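Local structure of IS607 family transposase IS1535 (Mycobacterium tuberculosis, 6DGB) at residues A[5-10]-A[39-44]. The protein is an IS607-family serine transposase, present as its C-terminal catalytic domain, which probably binds DNA and carries out strand exchange during transposition. Residues are numbered along the deposited sequence; the frame is centred on the assembly and turned at random.
Sequences YARVSS and VCEVGS
Tyr5 and Glu41 meet tip to tip: the phenol OH donates to Glu41 OE1 at 2.6 Å, reaching the anti lone pair of that oxygen. OE1 sits near the ring plane at its edge, while the carboxylate plane is turned 74° from that of the ring. With CG anti to the backbone N (chi1 179°), the Tyr5 ring leans toward strand 37-42, its CD1 coming obliquely to 3.8 Å from Val39 CG1. Beneath them the two strands run parallel, Tyr5 level with Val39 and Arg7 with Glu41. Ala6 N bonds to Val39 O at 2.7 Å, Glu41 N to Ala6 O and Val8 N to Glu41 O, and Gly43 N, just past the end of strand 37-42, bonds to Val8 O at 2.8 Å. Arg7, on the Tyr5 face, bends at chi3 (41°) and sends NH1 to Gly43 O at 3.1 Å, tilted out of the carbonyl plane; NE and NH2 are held by the carbonyls of Arg72 and Asp71. Lys52 N bonds to Glu41 OE2, so the carboxylate is held through both oxygens. Strands 3-8 and 37-42 are joined by helix 14-30 in a beta-alpha-beta unit; that helix packs on the Ala6 and Cys40 face, helix 51-58 covers the Tyr5 and Glu41 face, and strand 64-67 flanks strand 3-8.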
loop_
_atom_site.group_PDB
_atom_site.type_symbol
_atom_site.label_atom_id
_atom_site.label_comp_id
_atom_site.label_asym_id
_atom_site.label_seq_id
_atom_site.Cartn_x
_atom_site.Cartn_y
_atom_site.Cartn_z
ATOM N N TYR A 5 -13.656 10.041 -6.262
ATOM C CA TYR A 5 -12.799 10.225 -5.096
ATOM C C TYR A 5 -11.551 11.087 -5.388
ATOM O O TYR A 5 -10.797 10.815 -6.319
ATOM C CB TYR A 5 -12.449 8.852 -4.501
ATOM C CG TYR A 5 -11.541 8.904 -3.295
ATOM C CD1 TYR A 5 -12.062 9.022 -2.008
ATOM C CD2 TYR A 5 -10.162 8.780 -3.432
ATOM C CE1 TYR A 5 -11.230 9.067 -0.891
ATOM C CE2 TYR A 5 -9.319 8.808 -2.320
ATOM C CZ TYR A 5 -9.857 8.947 -1.051
ATOM O OH TYR A 5 -9.012 8.966 0.032
ATOM N N ALA A 6 -11.357 12.135 -4.567
ATOM C CA ALA A 6 -10.264 13.119 -4.619
ATOM C C ALA A 6 -9.482 13.100 -3.318
ATOM O O ALA A 6 -10.080 13.067 -2.243
ATOM C CB ALA A 6 -10.830 14.515 -4.848
ATOM N N ARG A 7 -8.149 13.114 -3.414
ATOM C CA ARG A 7 -7.270 13.150 -2.239
ATOM C C ARG A 7 -6.145 14.168 -2.374
ATOM O O ARG A 7 -5.648 14.431 -3.470
ATOM C CB ARG A 7 -6.713 11.755 -1.839
ATOM C CG ARG A 7 -6.131 11.714 -0.409
ATOM C CD ARG A 7 -5.240 10.529 -0.105
ATOM N NE ARG A 7 -4.334 10.179 -1.197
ATOM C CZ ARG A 7 -3.116 10.680 -1.372
ATOM N NH1 ARG A 7 -2.616 11.552 -0.502
ATOM N NH2 ARG A 7 -2.380 10.301 -2.410
ATOM N N VAL A 8 -5.751 14.718 -1.223
ATOM C CA VAL A 8 -4.654 15.654 -1.042
ATOM C C VAL A 8 -3.941 15.350 0.329
ATOM O O VAL A 8 -4.593 14.898 1.278
ATOM C CB VAL A 8 -5.196 17.087 -1.268
ATOM C CG1 VAL A 8 -4.894 18.043 -0.126
ATOM C CG2 VAL A 8 -4.743 17.636 -2.614
ATOM N N SER A 9 -2.599 15.508 0.385
ATOM C CA SER A 9 -1.782 15.215 1.582
ATOM C C SER A 9 -1.958 16.195 2.746
ATOM O O SER A 9 -2.182 15.763 3.883
ATOM C CB SER A 9 -0.301 15.113 1.227
ATOM O OG SER A 9 -0.001 13.885 0.587
ATOM N N SER A 10 -1.803 17.500 2.469
ATOM C CA SER A 10 -1.897 18.566 3.464
ATOM C C SER A 10 -2.998 19.530 3.092
ATOM O O SER A 10 -3.215 19.758 1.899
ATOM C CB SER A 10 -0.571 19.323 3.553
ATOM O OG SER A 10 -0.704 20.586 4.186
ATOM N N VAL A 39 -16.308 12.537 -3.296
ATOM C CA VAL A 39 -15.601 12.455 -2.018
ATOM C C VAL A 39 -14.233 13.104 -2.041
ATOM O O VAL A 39 -13.357 12.655 -2.771
ATOM C CB VAL A 39 -15.511 10.988 -1.494
ATOM C CG1 VAL A 39 -14.752 10.917 -0.171
ATOM C CG2 VAL A 39 -16.888 10.344 -1.376
ATOM N N CYS A 40 -14.027 14.104 -1.175
ATOM C CA CYS A 40 -12.764 14.817 -1.039
ATOM C C CYS A 40 -12.165 14.438 0.283
ATOM O O CYS A 40 -12.839 14.557 1.307
ATOM C CB CYS A 40 -12.990 16.321 -1.133
ATOM S SG CYS A 40 -13.597 16.883 -2.745
ATOM N N GLU A 41 -10.906 14.017 0.286
ATOM C CA GLU A 41 -10.227 13.620 1.500
ATOM C C GLU A 41 -8.867 14.308 1.616
ATOM O O GLU A 41 -8.205 14.543 0.605
ATOM C CB GLU A 41 -10.061 12.082 1.459
ATOM C CG GLU A 41 -9.269 11.424 2.592
ATOM C CD GLU A 41 -9.900 10.176 3.187
ATOM O OE1 GLU A 41 -10.011 9.160 2.464
ATOM O OE2 GLU A 41 -10.248 10.198 4.391
ATOM N N VAL A 42 -8.447 14.610 2.864
ATOM C CA VAL A 42 -7.111 15.126 3.227
ATOM C C VAL A 42 -6.469 14.003 4.078
ATOM O O VAL A 42 -7.044 13.565 5.085
ATOM C CB VAL A 42 -7.104 16.502 3.951
ATOM C CG1 VAL A 42 -5.747 17.193 3.799
ATOM C CG2 VAL A 42 -8.221 17.406 3.440
ATOM N N GLY A 43 -5.353 13.475 3.610
ATOM C CA GLY A 43 -4.722 12.348 4.281
ATOM C C GLY A 43 -3.517 11.803 3.552
ATOM O O GLY A 43 -3.220 12.229 2.433
ATOM N N SER A 44 -2.815 10.852 4.208
ATOM C CA SER A 44 -1.573 10.202 3.772
ATOM C C SER A 44 -1.743 9.344 2.529
ATOM O O SER A 44 -2.675 8.546 2.457
ATOM C CB SER A 44 -1.015 9.352 4.915
ATOM O OG SER A 44 -0.139 8.309 4.503
#